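Branched-chain phosphotransacylase (Enterococcus faecalis, PDB 1YCO) probably catalyses transfer of an acyl group between coenzyme A and phosphate, as enzymes of the phosphate acetyltransferase and butyryltransferase family do. Local coordinates at residues Q16-A21 with T259-F263. Numbering follows the deposited sequence.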
ATOM      1  N   GLN A  16      -2.888 -30.961  -1.017  1.00 51.16           N
ATOM      2  CA  GLN A  16      -3.162 -30.493   0.335  1.00 52.40           C
ATOM      3  C   GLN A  16      -4.415 -29.600   0.341  1.00 50.47           C
ATOM      4  O   GLN A  16      -5.191 -29.611   1.300  1.00 50.20           O
ATOM      5  CB  GLN A  16      -1.950 -29.718   0.867  1.00 55.16           C
ATOM      6  CG  GLN A  16      -1.608 -29.991   2.327  1.00 59.86           C
ATOM      7  CD  GLN A  16      -0.590 -29.000   2.887  1.00 62.29           C
ATOM      8  OE1 GLN A  16       0.466 -28.772   2.288  1.00 62.22           O
ATOM      9  NE2 GLN A  16      -0.904 -28.409   4.044  1.00 61.68           N
ATOM     10  N   LEU A  17      -4.604 -28.839  -0.740  1.00 49.37           N
ATOM     11  CA  LEU A  17      -5.762 -27.934  -0.895  1.00 48.13           C
ATOM     12  C   LEU A  17      -7.057 -28.712  -1.076  1.00 46.58           C
ATOM     13  O   LEU A  17      -8.061 -28.450  -0.406  1.00 45.97           O
ATOM     14  CB  LEU A  17      -5.579 -27.021  -2.117  1.00 47.05           C
ATOM     15  CG  LEU A  17      -6.764 -26.124  -2.501  1.00 45.94           C
ATOM     16  CD1 LEU A  17      -7.125 -25.222  -1.326  1.00 44.53           C
ATOM     17  CD2 LEU A  17      -6.412 -25.275  -3.731  1.00 44.19           C
ATOM     18  N   VAL A  18      -7.022 -29.657  -2.007  1.00 46.04           N
ATOM     19  CA  VAL A  18      -8.178 -30.488  -2.295  1.00 46.25           C
ATOM     20  C   VAL A  18      -8.634 -31.194  -1.019  1.00 45.81           C
ATOM     21  O   VAL A  18      -9.806 -31.110  -0.631  1.00 43.07           O
ATOM     22  CB  VAL A  18      -7.846 -31.520  -3.388  1.00 45.39           C
ATOM     23  CG1 VAL A  18      -9.039 -32.428  -3.628  1.00 45.28           C
ATOM     24  CG2 VAL A  18      -7.463 -30.795  -4.671  1.00 42.99           C
ATOM     25  N   LYS A  19      -7.705 -31.875  -0.357  1.00 46.75           N
ATOM     26  CA  LYS A  19      -8.044 -32.576   0.875  1.00 50.70           C
ATOM     27  C   LYS A  19      -8.742 -31.632   1.856  1.00 51.38           C
ATOM     28  O   LYS A  19      -9.826 -31.937   2.375  1.00 51.43           O
ATOM     29  CB  LYS A  19      -6.785 -33.175   1.519  1.00 51.35           C
ATOM     30  CG  LYS A  19      -6.204 -34.333   0.728  1.00 54.49           C
ATOM     31  CD  LYS A  19      -5.089 -35.042   1.473  1.00 55.56           C
ATOM     32  CE  LYS A  19      -4.561 -36.232   0.657  1.00 58.35           C
ATOM     33  NZ  LYS A  19      -3.400 -36.935   1.305  1.00 58.53           N
ATOM     34  N   LYS A  20      -8.124 -30.479   2.097  1.00 50.67           N
ATOM     35  CA  LYS A  20      -8.691 -29.493   3.003  1.00 51.69           C
ATOM     36  C   LYS A  20     -10.094 -29.091   2.558  1.00 51.74           C
ATOM     37  O   LYS A  20     -11.030 -29.096   3.355  1.00 52.18           O
ATOM     38  CB  LYS A  20      -7.796 -28.250   3.061  1.00 53.20           C
ATOM     39  CG  LYS A  20      -8.287 -27.183   4.025  1.00 54.57           C
ATOM     40  CD  LYS A  20      -7.337 -25.992   4.048  1.00 55.94           C
ATOM     41  CE  LYS A  20      -7.820 -24.912   5.007  1.00 57.67           C
ATOM     42  NZ  LYS A  20      -7.968 -25.408   6.413  1.00 58.12           N
ATOM     43  N   ALA A  21     -10.231 -28.755   1.277  1.00 51.78           N
ATOM     44  CA  ALA A  21     -11.512 -28.340   0.722  1.00 51.43           C
ATOM     45  C   ALA A  21     -12.589 -29.405   0.846  1.00 50.88           C
ATOM     46  O   ALA A  21     -13.686 -29.124   1.327  1.00 50.00           O
ATOM     47  CB  ALA A  21     -11.343 -27.947  -0.740  1.00 52.46           C
ATOM     48  N   THR A 259      -1.391 -23.136   2.008  1.00 51.46           N
ATOM     49  CA  THR A 259      -2.632 -23.850   1.799  1.00 50.32           C
ATOM     50  C   THR A 259      -3.852 -23.028   2.199  1.00 50.36           C
ATOM     51  O   THR A 259      -4.896 -23.073   1.530  1.00 49.96           O
ATOM     52  CB  THR A 259      -2.644 -25.146   2.591  1.00 49.46           C
ATOM     53  OG1 THR A 259      -1.444 -25.875   2.314  1.00 48.82           O
ATOM     54  CG2 THR A 259      -3.859 -25.987   2.200  1.00 50.75           C
ATOM     55  N   GLU A 260      -3.725 -22.289   3.297  1.00 49.79           N
ATOM     56  CA  GLU A 260      -4.819 -21.445   3.786  1.00 49.92           C
ATOM     57  C   GLU A 260      -5.077 -20.307   2.815  1.00 47.45           C
ATOM     58  O   GLU A 260      -6.209 -19.850   2.659  1.00 46.97           O
ATOM     59  CB  GLU A 260      -4.490 -20.862   5.168  1.00 52.37           C
ATOM     60  CG  GLU A 260      -4.616 -21.856   6.308  1.00 57.48           C
ATOM     61  CD  GLU A 260      -6.060 -22.239   6.604  1.00 60.32           C
ATOM     62  OE1 GLU A 260      -6.274 -23.208   7.369  1.00 63.16           O
ATOM     63  OE2 GLU A 260      -6.981 -21.568   6.084  1.00 61.40           O
ATOM     64  N   SER A 261      -4.013 -19.858   2.162  1.00 46.37           N
ATOM     65  CA  SER A 261      -4.118 -18.771   1.205  1.00 45.91           C
ATOM     66  C   SER A 261      -4.922 -19.222  -0.013  1.00 44.23           C
ATOM     67  O   SER A 261      -5.854 -18.537  -0.439  1.00 44.25           O
ATOM     68  CB  SER A 261      -2.719 -18.308   0.788  1.00 46.83           C
ATOM     69  OG  SER A 261      -2.787 -17.334  -0.233  1.00 49.73           O
ATOM     70  N   LYS A 262      -4.572 -20.372  -0.576  1.00 42.56           N
ATOM     71  CA  LYS A 262      -5.302 -20.872  -1.738  1.00 42.42           C
ATOM     72  C   LYS A 262      -6.750 -21.137  -1.341  1.00 41.14           C
ATOM     73  O   LYS A 262      -7.675 -20.824  -2.090  1.00 42.47           O
ATOM     74  CB  LYS A 262      -4.665 -22.161  -2.261  1.00 42.28           C
ATOM     75  CG  LYS A 262      -3.267 -21.977  -2.805  1.00 46.45           C
ATOM     76  CD  LYS A 262      -2.533 -23.307  -2.956  1.00 49.19           C
ATOM     77  CE  LYS A 262      -1.108 -23.076  -3.454  1.00 50.85           C
ATOM     78  NZ  LYS A 262      -0.203 -24.234  -3.212  1.00 54.07           N
ATOM     79  N   PHE A 263      -6.935 -21.693  -0.147  1.00 39.53           N
ATOM     80  CA  PHE A 263      -8.264 -22.019   0.351  1.00 40.91           C
ATOM     81  C   PHE A 263      -9.182 -20.788   0.432  1.00 40.41           C
ATOM     82  O   PHE A 263     -10.365 -20.861   0.085  1.00 38.74           O
ATOM     83  CB  PHE A 263      -8.163 -22.694   1.725  1.00 43.20           C
ATOM     84  CG  PHE A 263      -9.459 -23.275   2.207  1.00 46.61           C
ATOM     85  CD1 PHE A 263     -10.062 -24.326   1.522  1.00 47.75           C
ATOM     86  CD2 PHE A 263     -10.096 -22.752   3.331  1.00 48.98           C
ATOM     87  CE1 PHE A 263     -11.288 -24.847   1.943  1.00 49.91           C
ATOM     88  CE2 PHE A 263     -11.321 -23.263   3.765  1.00 49.96           C
ATOM     89  CZ  PHE A 263     -11.920 -24.312   3.071  1.00 50.00           C
TER
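Helix-helix packing between the two ends of the chain is exemplified here, where K20 of the N-terminal helix 12-24 lies over the F263 ring of the C-terminal helix 259-274. The short helical segments cross at -62°, their axes approaching to 9.6 Å, and T259 sits closest to the opposite backbone, its CA 5.8 Å from that of L17. With CG anti to the backbone N (chi1 -178°), the extended methylene chain of K20 lays CE over one face of F263 in a CH-pi contact, displaced toward the rim; the bend at the last torsion (chi4 58°) turns NZ toward E260 OE1. NZ, 4.9 Å from the ring centroid, adds a cation-pi interaction. The same NZ forms a salt bridge to E260 OE1 at 2.9 Å, meeting the carboxylate from above its plane, and a second one to E24 in its own helix; two carboxylates thus share one ammonium group, which probably favours its charged form. Apolar contacts of L17 and A21 accompany the K20 interactions. L17 CD1 comes to the edge of the F263 ring and lies 4.1 Å from F263 CB, while L17 CD2 meets K262 CB at 3.9 Å. Further along, A21 CA approaches F263 CE1 obliquely at 3.7 Å. The T259 methyl CG2 packs against K20 CD, and toward the N-terminal side of segment 16-21 the Q16 and T259 side chains cross at roughly a right angle, with Q16 NE2 3.1 Å from T259 OG1 but poorly angled for a hydrogen bond. Helix 12-24 follows strand 2-7 of the five-stranded parallel sheet and rests on strand 29-35 through V18 and A21, which both touch F31; helix 259-274, which follows strand 250-252, outermost of this sheet within the chain, packs beside it, with K262 also reaching E13 and F263 reaching E24.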